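Local coordinates for protein geranyltranstransferase (Thermotoga maritima, PDB 2FTZ) that probably catalyses the head-to-tail condensation of geranyl diphosphate with isopentenyl diphosphate, yielding farnesyl diphosphate and releasing pyrophosphate, at residues A[36-41]-A[117-122]; A[73-78]-A[177-182]; A[40-45]-A[78-83]. All coordinates share one frame; numbering follows the deposited sequence. Where two conformers were deposited one is given.

Contact 1 of 3, residues A[36-41]-A[117-122]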
ATOM      1  N   GLU A  36       2.054  15.031   9.484  1.00 21.56           N
ATOM      2  CA  GLU A  36       2.748  15.151  10.765  1.00 24.07           C
ATOM      3  C   GLU A  36       2.893  13.772  11.427  1.00 23.88           C
ATOM      4  O   GLU A  36       3.934  13.458  12.017  1.00 21.87           O
ATOM      5  CB  GLU A  36       2.017  16.121  11.692  1.00 26.35           C
ATOM      6  CG  GLU A  36       2.791  16.374  13.010  1.00 34.60           C
ATOM      7  CD  GLU A  36       2.010  17.198  14.013  1.00 34.27           C
ATOM      8  OE1 GLU A  36       1.258  18.122  13.591  1.00 37.88           O
ATOM      9  OE2 GLU A  36       2.167  16.921  15.234  1.00 39.58           O
ATOM     10  N   ALA A  37       1.841  12.978  11.369  1.00 22.49           N
ATOM     11  CA  ALA A  37       1.860  11.640  11.953  1.00 23.22           C
ATOM     12  C   ALA A  37       2.860  10.688  11.285  1.00 23.50           C
ATOM     13  O   ALA A  37       3.527   9.893  11.956  1.00 21.49           O
ATOM     14  CB  ALA A  37       0.402  11.002  11.908  1.00 21.03           C
ATOM     15  N   MET A  38       2.910  10.688   9.945  1.00 21.04           N
ATOM     16  CA  MET A  38       3.923   9.950   9.219  1.00 22.83           C
ATOM     17  C   MET A  38       5.321  10.337   9.608  1.00 22.92           C
ATOM     18  O   MET A  38       6.156   9.461   9.906  1.00 21.72           O
ATOM     19  CB  MET A  38       3.743  10.099   7.696  1.00 22.79           C
ATOM     20  CG  MET A  38       2.459   9.511   7.187  1.00 24.62           C
ATOM     21  SD  MET A  38       2.434   9.549   5.360  1.00 28.09           S
ATOM     22  CE  MET A  38       2.127  11.254   5.103  1.00 32.02           C
ATOM     23  N   LEU A  39       5.589  11.650   9.699  1.00 20.30           N
ATOM     24  CA  LEU A  39       6.892  12.105  10.107  1.00 21.36           C
ATOM     25  C   LEU A  39       7.206  11.691  11.567  1.00 21.85           C
ATOM     26  O   LEU A  39       8.303  11.260  11.879  1.00 24.65           O
ATOM     27  CB  LEU A  39       6.927  13.643   9.951  1.00 18.91           C
ATOM     28  CG  LEU A  39       8.238  14.348  10.332  1.00 21.62           C
ATOM     29  CD1 LEU A  39       9.500  13.787   9.573  1.00 22.36           C
ATOM     30  CD2 LEU A  39       8.111  15.863  10.096  1.00 24.92           C
ATOM     31  N   TYR A  40       6.228  11.837  12.448  1.00 22.55           N
ATOM     32  CA  TYR A  40       6.382  11.440  13.872  1.00 26.02           C
ATOM     33  C   TYR A  40       6.819   9.987  13.981  1.00 24.97           C
ATOM     34  O   TYR A  40       7.841   9.640  14.617  1.00 24.50           O
ATOM     35  CB  TYR A  40       5.047  11.649  14.580  1.00 26.35           C
ATOM     36  CG  TYR A  40       4.980  11.103  16.008  1.00 33.88           C
ATOM     37  CD1 TYR A  40       5.471  11.850  17.072  1.00 36.69           C
ATOM     38  CD2 TYR A  40       4.385   9.876  16.288  1.00 27.08           C
ATOM     39  CE1 TYR A  40       5.390  11.380  18.399  1.00 39.45           C
ATOM     40  CE2 TYR A  40       4.301   9.367  17.629  1.00 31.61           C
ATOM     41  CZ  TYR A  40       4.805  10.150  18.678  1.00 33.02           C
ATOM     42  OH  TYR A  40       4.761   9.729  20.012  1.00 33.82           O
ATOM     43  N   SER A  41       6.044   9.109  13.338  1.00 24.18           N
ATOM     44  CA  SER A  41       6.298   7.685  13.411  1.00 26.19           C
ATOM     45  C   SER A  41       7.654   7.276  12.847  1.00 27.53           C
ATOM     46  O   SER A  41       8.302   6.377  13.380  1.00 26.44           O
ATOM     47  CB  SER A  41       5.191   6.945  12.709  1.00 27.56           C
ATOM     48  OG  SER A  41       3.987   7.026  13.459  1.00 30.04           O
ATOM     49  N   ASP A 117      -1.063   4.003   5.610  1.00 23.19           N
ATOM     50  CA  ASP A 117      -1.297   3.889   4.170  1.00 21.04           C
ATOM     51  C   ASP A 117      -0.376   4.816   3.380  1.00 21.80           C
ATOM     52  O   ASP A 117       0.207   4.406   2.396  1.00 21.45           O
ATOM     53  CB  ASP A 117      -2.751   4.196   3.821  1.00 23.26           C
ATOM     54  CG  ASP A 117      -3.763   3.056   4.227  1.00 28.57           C
ATOM     55  OD1 ASP A 117      -3.370   2.012   4.732  1.00 30.67           O
ATOM     56  OD2 ASP A 117      -4.973   3.317   4.080  1.00 29.45           O
ATOM     57  N   GLY A 118      -0.290   6.085   3.814  1.00 21.76           N
ATOM     58  CA  GLY A 118       0.607   7.039   3.210  1.00 24.35           C
ATOM     59  C   GLY A 118       2.076   6.604   3.134  1.00 22.40           C
ATOM     60  O   GLY A 118       2.706   6.726   2.103  1.00 22.93           O
ATOM     61  N   LEU A 119       2.583   6.054   4.234  1.00 21.30           N
ATOM     62  CA  LEU A 119       3.907   5.533   4.294  1.00 20.91           C
ATOM     63  C   LEU A 119       4.167   4.401   3.366  1.00 20.96           C
ATOM     64  O   LEU A 119       5.210   4.367   2.727  1.00 22.00           O
ATOM     65  CB  LEU A 119       4.302   5.178   5.748  1.00 19.85           C
ATOM     66  CG  LEU A 119       4.646   6.443   6.590  1.00 23.78           C
ATOM     67  CD1 LEU A 119       4.608   6.061   8.051  1.00 23.35           C
ATOM     68  CD2 LEU A 119       6.012   6.975   6.190  1.00 22.89           C
ATOM     69  N   PHE A 120       3.236   3.451   3.265  1.00 22.64           N
ATOM     70  CA  PHE A 120       3.382   2.402   2.268  1.00 23.76           C
ATOM     71  C   PHE A 120       3.431   2.954   0.864  1.00 20.95           C
ATOM     72  O   PHE A 120       4.264   2.537   0.047  1.00 21.05           O
ATOM     73  CB  PHE A 120       2.188   1.383   2.277  1.00 23.58           C
ATOM     74  CG  PHE A 120       2.077   0.523   3.478  1.00 33.81           C
ATOM     75  CD1 PHE A 120       3.132  -0.283   3.885  1.00 30.78           C
ATOM     76  CD2 PHE A 120       0.852   0.395   4.123  1.00 31.67           C
ATOM     77  CE1 PHE A 120       2.992  -1.165   5.005  1.00 34.70           C
ATOM     78  CE2 PHE A 120       0.712  -0.447   5.244  1.00 35.11           C
ATOM     79  CZ  PHE A 120       1.760  -1.228   5.674  1.00 32.35           C
ATOM     80  N   PHE A 121       2.542   3.891   0.545  1.00 21.02           N
ATOM     81  CA  PHE A 121       2.538   4.498  -0.789  1.00 19.72           C
ATOM     82  C   PHE A 121       3.824   5.281  -1.120  1.00 21.15           C
ATOM     83  O   PHE A 121       4.357   5.187  -2.229  1.00 21.77           O
ATOM     84  CB  PHE A 121       1.302   5.383  -1.005  1.00 22.54           C
ATOM     85  CG  PHE A 121      -0.001   4.647  -0.896  1.00 18.46           C
ATOM     86  CD1 PHE A 121      -0.100   3.273  -1.126  1.00 24.16           C
ATOM     87  CD2 PHE A 121      -1.145   5.321  -0.538  1.00 21.39           C
ATOM     88  CE1 PHE A 121      -1.304   2.633  -0.967  1.00 27.43           C
ATOM     89  CE2 PHE A 121      -2.335   4.667  -0.348  1.00 24.14           C
ATOM     90  CZ  PHE A 121      -2.417   3.323  -0.614  1.00 22.82           C
ATOM     91  N   LEU A 122       4.312   6.031  -0.148  1.00 20.61           N
ATOM     92  CA  LEU A 122       5.607   6.679  -0.281  1.00 22.85           C
ATOM     93  C   LEU A 122       6.754   5.694  -0.477  1.00 24.67           C
ATOM     94  O   LEU A 122       7.674   5.958  -1.247  1.00 21.95           O
ATOM     95  CB  LEU A 122       5.821   7.612   0.869  1.00 23.40           C
ATOM     96  CG  LEU A 122       4.982   8.896   0.797  1.00 24.03           C
ATOM     97  CD1 LEU A 122       5.229   9.724   2.062  1.00 25.52           C
ATOM     98  CD2 LEU A 122       5.216   9.752  -0.446  1.00 23.68           C
TER

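Contact 2 of 3, residues A[73-78]-A[177-182]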
ATOM      1  N   VAL A  73      15.758   3.737   1.999  1.00 22.93           N
ATOM      2  CA  VAL A  73      14.684   4.598   2.506  1.00 24.00           C
ATOM      3  C   VAL A  73      13.315   3.972   2.270  1.00 24.02           C
ATOM      4  O   VAL A  73      12.456   4.017   3.144  1.00 23.05           O
ATOM      5  CB  VAL A  73      14.727   5.988   1.883  1.00 27.60           C
ATOM      6  CG1 VAL A  73      13.473   6.777   2.252  1.00 29.58           C
ATOM      7  CG2 VAL A  73      15.987   6.730   2.389  1.00 33.58           C
ATOM      8  N   ALA A  74      13.105   3.382   1.100  1.00 24.21           N
ATOM      9  CA  ALA A  74      11.866   2.635   0.840  1.00 24.54           C
ATOM     10  C   ALA A  74      11.577   1.557   1.879  1.00 23.98           C
ATOM     11  O   ALA A  74      10.454   1.450   2.414  1.00 23.15           O
ATOM     12  CB  ALA A  74      11.893   2.013  -0.539  1.00 26.38           C
ATOM     13  N   VAL A  75      12.584   0.749   2.178  1.00 22.15           N
ATOM     14  CA  VAL A  75      12.419  -0.317   3.156  1.00 22.17           C
ATOM     15  C   VAL A  75      12.063   0.236   4.552  1.00 21.89           C
ATOM     16  O   VAL A  75      11.181  -0.308   5.229  1.00 23.86           O
ATOM     17  CB  VAL A  75      13.635  -1.255   3.164  0.50 22.48           C
ATOM     18  CG1 VAL A  75      13.652  -2.071   4.415  0.50 18.47           C
ATOM     19  CG2 VAL A  75      13.587  -2.180   1.900  0.50 20.08           C
ATOM     20  N   GLU A  76      12.698   1.329   4.943  1.00 20.80           N
ATOM     21  CA  GLU A  76      12.430   1.887   6.245  1.00 23.09           C
ATOM     22  C   GLU A  76      11.023   2.511   6.343  1.00 22.07           C
ATOM     23  O   GLU A  76      10.367   2.421   7.375  1.00 24.10           O
ATOM     24  CB  GLU A  76      13.485   2.912   6.589  1.00 25.32           C
ATOM     25  CG  GLU A  76      13.468   3.350   8.067  1.00 25.21           C
ATOM     26  CD  GLU A  76      13.731   2.246   9.120  1.00 29.06           C
ATOM     27  OE1 GLU A  76      14.025   1.041   8.849  1.00 25.02           O
ATOM     28  OE2 GLU A  76      13.500   2.574  10.286  1.00 29.56           O
ATOM     29  N   LEU A  77      10.576   3.143   5.274  1.00 22.08           N
ATOM     30  CA  LEU A  77       9.227   3.765   5.230  1.00 21.72           C
ATOM     31  C   LEU A  77       8.194   2.654   5.313  1.00 22.27           C
ATOM     32  O   LEU A  77       7.214   2.745   6.031  1.00 23.26           O
ATOM     33  CB  LEU A  77       9.065   4.589   3.934  1.00 20.62           C
ATOM     34  CG  LEU A  77       9.808   5.919   3.779  1.00 24.72           C
ATOM     35  CD1 LEU A  77       9.572   6.539   2.381  1.00 27.05           C
ATOM     36  CD2 LEU A  77       9.420   6.877   4.881  1.00 27.58           C
ATOM     37  N   PHE A  78       8.447   1.582   4.589  1.00 21.86           N
ATOM     38  CA  PHE A  78       7.547   0.420   4.610  1.00 22.70           C
ATOM     39  C   PHE A  78       7.469  -0.211   5.988  1.00 21.78           C
ATOM     40  O   PHE A  78       6.371  -0.475   6.520  1.00 23.43           O
ATOM     41  CB  PHE A  78       7.970  -0.625   3.586  1.00 25.09           C
ATOM     42  CG  PHE A  78       6.886  -1.643   3.308  1.00 26.68           C
ATOM     43  CD1 PHE A  78       6.784  -2.779   4.063  1.00 33.67           C
ATOM     44  CD2 PHE A  78       5.948  -1.427   2.307  1.00 27.02           C
ATOM     45  CE1 PHE A  78       5.750  -3.704   3.819  1.00 34.11           C
ATOM     46  CE2 PHE A  78       4.936  -2.373   2.053  1.00 30.85           C
ATOM     47  CZ  PHE A  78       4.847  -3.475   2.789  1.00 27.03           C
ATOM     48  N   GLY A 177      10.801 -12.365   7.791  1.00 24.49           N
ATOM     49  CA  GLY A 177      11.781 -12.820   6.846  1.00 23.81           C
ATOM     50  C   GLY A 177      11.715 -12.169   5.481  1.00 25.33           C
ATOM     51  O   GLY A 177      12.757 -11.832   4.892  1.00 23.74           O
ATOM     52  N   ALA A 178      10.511 -11.862   5.012  1.00 23.86           N
ATOM     53  CA  ALA A 178      10.393 -11.339   3.633  1.00 24.97           C
ATOM     54  C   ALA A 178      11.100  -9.992   3.451  1.00 24.17           C
ATOM     55  O   ALA A 178      11.710  -9.759   2.421  1.00 23.45           O
ATOM     56  CB  ALA A 178       8.921 -11.209   3.243  1.00 24.98           C
ATOM     57  N   LEU A 179      10.982  -9.114   4.417  1.00 21.25           N
ATOM     58  CA  LEU A 179      11.585  -7.787   4.247  1.00 23.59           C
ATOM     59  C   LEU A 179      13.115  -7.846   4.316  1.00 23.06           C
ATOM     60  O   LEU A 179      13.813  -7.170   3.550  1.00 21.17           O
ATOM     61  CB  LEU A 179      11.023  -6.804   5.262  1.00 23.04           C
ATOM     62  CG  LEU A 179      11.342  -5.319   5.004  1.00 25.27           C
ATOM     63  CD1 LEU A 179      11.063  -4.832   3.518  1.00 25.23           C
ATOM     64  CD2 LEU A 179      10.591  -4.431   5.985  1.00 25.45           C
ATOM     65  N   PHE A 180      13.649  -8.682   5.209  1.00 22.98           N
ATOM     66  CA  PHE A 180      15.099  -8.931   5.192  1.00 22.64           C
ATOM     67  C   PHE A 180      15.579  -9.633   3.942  1.00 22.39           C
ATOM     68  O   PHE A 180      16.666  -9.330   3.456  1.00 21.69           O
ATOM     69  CB  PHE A 180      15.483  -9.703   6.462  1.00 22.59           C
ATOM     70  CG  PHE A 180      15.512  -8.843   7.673  1.00 23.90           C
ATOM     71  CD1 PHE A 180      16.430  -7.838   7.785  1.00 23.83           C
ATOM     72  CD2 PHE A 180      14.591  -9.020   8.693  1.00 22.48           C
ATOM     73  CE1 PHE A 180      16.449  -7.021   8.952  1.00 23.56           C
ATOM     74  CE2 PHE A 180      14.626  -8.254   9.839  1.00 29.66           C
ATOM     75  CZ  PHE A 180      15.549  -7.274   9.975  1.00 23.70           C
ATOM     76  N   ALA A 181      14.789 -10.573   3.411  1.00 22.23           N
ATOM     77  CA  ALA A 181      15.075 -11.223   2.149  1.00 22.58           C
ATOM     78  C   ALA A 181      15.243 -10.188   1.049  1.00 22.00           C
ATOM     79  O   ALA A 181      16.187 -10.269   0.278  1.00 19.52           O
ATOM     80  CB  ALA A 181      13.973 -12.260   1.763  1.00 23.76           C
ATOM     81  N   PHE A 182      14.359  -9.193   1.034  1.00 21.95           N
ATOM     82  CA  PHE A 182      14.453  -8.089   0.091  1.00 21.53           C
ATOM     83  C   PHE A 182      15.695  -7.217   0.328  1.00 21.33           C
ATOM     84  O   PHE A 182      16.345  -6.796  -0.640  1.00 21.67           O
ATOM     85  CB  PHE A 182      13.185  -7.233   0.100  1.00 20.63           C
ATOM     86  CG  PHE A 182      13.257  -6.054  -0.828  1.00 21.14           C
ATOM     87  CD1 PHE A 182      12.997  -6.220  -2.183  1.00 20.22           C
ATOM     88  CD2 PHE A 182      13.640  -4.800  -0.371  1.00 22.10           C
ATOM     89  CE1 PHE A 182      13.120  -5.154  -3.066  1.00 22.26           C
ATOM     90  CE2 PHE A 182      13.751  -3.755  -1.218  1.00 21.59           C
ATOM     91  CZ  PHE A 182      13.491  -3.916  -2.596  1.00 19.99           C
TER

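Contact 3 of 3, residues A[40-45]-A[78-83]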
ATOM      1  N   TYR A  40       6.228  11.837  12.448  1.00 22.55           N
ATOM      2  CA  TYR A  40       6.382  11.440  13.872  1.00 26.02           C
ATOM      3  C   TYR A  40       6.819   9.987  13.981  1.00 24.97           C
ATOM      4  O   TYR A  40       7.841   9.640  14.617  1.00 24.50           O
ATOM      5  CB  TYR A  40       5.047  11.649  14.580  1.00 26.35           C
ATOM      6  CG  TYR A  40       4.980  11.103  16.008  1.00 33.88           C
ATOM      7  CD1 TYR A  40       5.471  11.850  17.072  1.00 36.69           C
ATOM      8  CD2 TYR A  40       4.385   9.876  16.288  1.00 27.08           C
ATOM      9  CE1 TYR A  40       5.390  11.380  18.399  1.00 39.45           C
ATOM     10  CE2 TYR A  40       4.301   9.367  17.629  1.00 31.61           C
ATOM     11  CZ  TYR A  40       4.805  10.150  18.678  1.00 33.02           C
ATOM     12  OH  TYR A  40       4.761   9.729  20.012  1.00 33.82           O
ATOM     13  N   SER A  41       6.044   9.109  13.338  1.00 24.18           N
ATOM     14  CA  SER A  41       6.298   7.685  13.411  1.00 26.19           C
ATOM     15  C   SER A  41       7.654   7.276  12.847  1.00 27.53           C
ATOM     16  O   SER A  41       8.302   6.377  13.380  1.00 26.44           O
ATOM     17  CB  SER A  41       5.191   6.945  12.709  1.00 27.56           C
ATOM     18  OG  SER A  41       3.987   7.026  13.459  1.00 30.04           O
ATOM     19  N   ALA A  42       8.063   7.910  11.757  1.00 23.03           N
ATOM     20  CA  ALA A  42       9.294   7.597  11.086  1.00 25.28           C
ATOM     21  C   ALA A  42      10.532   8.106  11.825  1.00 28.04           C
ATOM     22  O   ALA A  42      11.652   7.632  11.574  1.00 30.71           O
ATOM     23  CB  ALA A  42       9.252   8.150   9.645  1.00 27.50           C
ATOM     24  N   THR A  43      10.346   9.056  12.727  1.00 28.97           N
ATOM     25  CA  THR A  43      11.475   9.688  13.408  1.00 32.96           C
ATOM     26  C   THR A  43      11.486   9.439  14.941  1.00 34.32           C
ATOM     27  O   THR A  43      12.417   9.839  15.606  1.00 33.11           O
ATOM     28  CB  THR A  43      11.540  11.202  13.050  1.00 33.44           C
ATOM     29  OG1 THR A  43      10.329  11.839  13.441  1.00 27.07           O
ATOM     30  CG2 THR A  43      11.760  11.424  11.533  1.00 31.43           C
ATOM     31  N   VAL A  44      10.474   8.786  15.507  1.00 40.26           N
ATOM     32  CA  VAL A  44      10.418   8.584  16.987  1.00 43.20           C
ATOM     33  C   VAL A  44      11.568   7.743  17.517  1.00 48.37           C
ATOM     34  O   VAL A  44      11.981   7.861  18.690  1.00 50.32           O
ATOM     35  CB  VAL A  44       9.087   7.926  17.540  1.00 45.00           C
ATOM     36  CG1 VAL A  44       8.054   8.998  17.905  1.00 48.44           C
ATOM     37  CG2 VAL A  44       8.541   6.863  16.646  1.00 49.01           C
ATOM     38  N   GLY A  45      12.072   6.883  16.655  1.00 49.26           N
ATOM     39  CA  GLY A  45      13.230   6.113  16.982  1.00 50.18           C
ATOM     40  C   GLY A  45      13.482   5.188  15.814  1.00 51.39           C
ATOM     41  O   GLY A  45      13.156   5.535  14.677  1.00 51.04           O
ATOM     42  N   PHE A  78       8.447   1.582   4.589  1.00 21.86           N
ATOM     43  CA  PHE A  78       7.547   0.420   4.610  1.00 22.70           C
ATOM     44  C   PHE A  78       7.469  -0.211   5.988  1.00 21.78           C
ATOM     45  O   PHE A  78       6.371  -0.475   6.520  1.00 23.43           O
ATOM     46  CB  PHE A  78       7.970  -0.625   3.586  1.00 25.09           C
ATOM     47  CG  PHE A  78       6.886  -1.643   3.308  1.00 26.68           C
ATOM     48  CD1 PHE A  78       6.784  -2.779   4.063  1.00 33.67           C
ATOM     49  CD2 PHE A  78       5.948  -1.427   2.307  1.00 27.02           C
ATOM     50  CE1 PHE A  78       5.750  -3.704   3.819  1.00 34.11           C
ATOM     51  CE2 PHE A  78       4.936  -2.373   2.053  1.00 30.85           C
ATOM     52  CZ  PHE A  78       4.847  -3.475   2.789  1.00 27.03           C
ATOM     53  N   HIS A  79       8.634  -0.452   6.580  1.00 22.89           N
ATOM     54  CA  HIS A  79       8.732  -0.923   7.945  1.00 24.10           C
ATOM     55  C   HIS A  79       7.935  -0.049   8.907  1.00 23.92           C
ATOM     56  O   HIS A  79       7.154  -0.589   9.724  1.00 25.71           O
ATOM     57  CB  HIS A  79      10.217  -0.982   8.345  1.00 24.90           C
ATOM     58  CG  HIS A  79      10.460  -1.424   9.737  1.00 26.26           C
ATOM     59  ND1 HIS A  79       9.981  -2.622  10.230  1.00 31.69           N
ATOM     60  CD2 HIS A  79      11.137  -0.833  10.745  1.00 26.05           C
ATOM     61  CE1 HIS A  79      10.345  -2.727  11.490  1.00 26.84           C
ATOM     62  NE2 HIS A  79      11.034  -1.657  11.826  1.00 30.37           N
ATOM     63  N   THR A  80       8.168   1.278   8.847  1.00 22.99           N
ATOM     64  CA  THR A  80       7.393   2.243   9.652  1.00 22.87           C
ATOM     65  C   THR A  80       5.885   2.062   9.532  1.00 23.49           C
ATOM     66  O   THR A  80       5.163   1.995  10.557  1.00 24.34           O
ATOM     67  CB  THR A  80       7.774   3.682   9.359  1.00 23.32           C
ATOM     68  OG1 THR A  80       9.201   3.794   9.431  1.00 24.05           O
ATOM     69  CG2 THR A  80       7.138   4.676  10.393  1.00 23.62           C
ATOM     70  N   ALA A  81       5.420   1.973   8.302  1.00 23.76           N
ATOM     71  CA  ALA A  81       3.985   1.851   8.027  1.00 25.48           C
ATOM     72  C   ALA A  81       3.466   0.575   8.693  1.00 26.65           C
ATOM     73  O   ALA A  81       2.372   0.551   9.281  1.00 24.68           O
ATOM     74  CB  ALA A  81       3.744   1.774   6.532  1.00 24.25           C
ATOM     75  N   SER A  82       4.242  -0.498   8.582  1.00 26.02           N
ATOM     76  CA  SER A  82       3.781  -1.816   9.075  1.00 27.19           C
ATOM     77  C   SER A  82       3.633  -1.772  10.624  1.00 27.34           C
ATOM     78  O   SER A  82       2.728  -2.420  11.198  1.00 29.75           O
ATOM     79  CB  SER A  82       4.734  -2.937   8.583  1.00 27.50           C
ATOM     80  OG  SER A  82       5.945  -2.961   9.289  1.00 35.06           O
ATOM     81  N   LEU A  83       4.480  -0.997  11.285  1.00 23.71           N
ATOM     82  CA  LEU A  83       4.409  -0.870  12.746  1.00 24.73           C
ATOM     83  C   LEU A  83       3.188  -0.026  13.162  1.00 28.89           C
ATOM     84  O   LEU A  83       2.533  -0.309  14.174  1.00 28.05           O
ATOM     85  CB  LEU A  83       5.660  -0.192  13.271  1.00 27.08           C
ATOM     86  CG  LEU A  83       6.991  -0.931  13.053  1.00 32.39           C
ATOM     87  CD1 LEU A  83       8.193  -0.069  13.577  1.00 31.97           C
ATOM     88  CD2 LEU A  83       6.886  -2.300  13.672  1.00 38.16           C
TER

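Contact 1 of 3, residues A[36-41]-A[117-122]
Met38 is the residue that carries helix 33-43 across to helix 109-127, reaching the stretch Gly118 to Leu122. The axes of 36-41 and 117-122 cross at -74° and come within 10.1 Å of each other. CG of Met38 lies beside the backbone N, anti to the carbonyl carbon, and the chain then runs extended to the sulfur before bending at the last torsion (chi3 -75°). This reach sets SD over the face of the Gly118-Leu119 peptide group, 3.7 Å from Gly118 C. With no CB at Gly118, the thioether can lie directly against the backbone. Farther up the helix SD also meets CD1 of Leu122, at 4.3 Å. Met38 and Leu119 lie alongside each other and point in opposite directions, with Met38 CG 3.8 Å from Leu119 CG, while the Leu119 methyl CD1 reaches back to Met38 CA at 4.1 Å. Cutting Leu119 back to an alanine is likely to open a gap beside Met38 CB and CG and let the thioether chain turn more freely. One turn on, Ser41 also directs its CB toward helix 109-127 but stays at the margin, with CB 4.8 Å from Leu119 CD1. Tyr144 of the second subunit packs on both Met38 and Leu122, which places the contact beside the dimer interface. No hydrogen bond spans the two segments: the join is van der Waals packing of apolar side chains and of a thioether on a peptide group, so it depends on shape, with a long flexible methionine matched to a bare glycine and two branched leucines.

Contact 2 of 3, residues A[73-78]-A[177-182]
The ring of Phe182 meets Val75 at its edge: the valine methyl CG2 lies near the ring plane. Phe182 also meets Phe139 edge-to-face. Phe78 borders the contact, and its ring also meets Phe120 of its own chain and Phe121 of the second subunit. The contact lies in the interior of the all-helical isoprenoid synthase fold, where helix 69-87, which leads into the first aspartate-rich motif, faces helix 177-189. The latter begins directly after the Lys-Thr motif that includes Lys175, a segment which in relatives contributes to diphosphate binding. Their nearest backbone points, Val75 CA and Leu179 CA, are 7.6 Å apart, so branched side chains of modest length suffice to fill the space between them. Valine suits this place because it offers two methyls on a short stem. CG1, anti to the backbone N (chi1 163°), is turned to Leu179, and CG2 is turned to Phe182. Val75 was modelled in two conformers, and these contacts belong to one of them. Leu179 and Phe182 sit three residues apart on the same side of their helix and both point toward Val75, passing it in opposite directions. Leucine supplies a forked end, phenylalanine a broad rim. Arg50, from the arginine-rich motif of the family, packs on Val75 and Leu179, and Thr142 on Leu179 and Phe182. Val75 CG1 is 3.9 Å from Leu179 CD1, and Val75 CG2 rests 3.5 Å from both Phe182 CD2 and Phe182 CE2.

Contact 3 of 3, residues A[40-45]-A[78-83]
Thr80 presses one methyl into the backbone of helix 33-43 at Ser41 and Ala42, and this small patch is the tight part of the contact. Its CG2 stands 3.6 Å from Ser41 C, 3.6 Å from Ala42 N and 3.8 Å from Ser41 CB. The Ala42 methyl is a little farther off, its CB 4.1 Å from Thr80 CG2. Such closeness is possible because the facing residues are small: Ala42 CA and Thr80 CA are 5.9 Å apart. Threonine fits by dividing its two branches. CG2 lies anti to the backbone N and goes across the gap, whereas OG1, beside that N (chi1 -50°), turns back to bond the carbonyl of Glu76 on its own helix, so a polar group can sit in this buried place. Away from this point the two segments part. Leu83 directs its CB toward helix 33-43 but does not touch 40-45, and Thr43 points away. Val44 folds back instead, laying CG1 over a face of the Tyr40 ring. On helix 69-87 the carbonyl of His79 takes both Ser82 OG, at 2.7 Å and tilted 23° from the carbonyl plane, and Leu83 N. Unidentified molecules, probably from the crystallisation liquor, hydrogen-bond His79 NE2 and Ser82 O, and may mark a pocket on that side. Ala81 and Ser82 stand five and four residues ahead of the first aspartate-rich motif, positions that influence product length in relatives. Ala42 O accepts from Arg48, which also forms a salt bridge with Glu76. Gly45, leaving helical geometry, opens the GGKRxRP sequence; a helix end delivering this motif, which in relatives binds diphosphate, beside the helix that leads into DDxxxxD is typical of polyprenyl synthases.

Helix 69-87 ties the set together: it belongs to contacts 2 and 3, while contacts 1 and 3 share helix 33-43. The centres of contacts 1 and 3 lie about 7 Å apart, and Leu119 CD1 meets Thr80 CG2 at 3.7 Å, making a three-helix junction. Contact 2 lies deeper, its centre about 15 Å from that of contact 1 and 12 Å from that of contact 3. Phe78 links it to Phe120, with CE2 3.3 Å from Phe120 CD1, and His79 CB approaches Leu179 CD2 at 4.2 Å. Contact 1 lies beside the dimer interface, which Phe78 also reaches; contacts 2 and 3 probably back the substrate pocket, near the first aspartate-rich and arginine-bearing motifs.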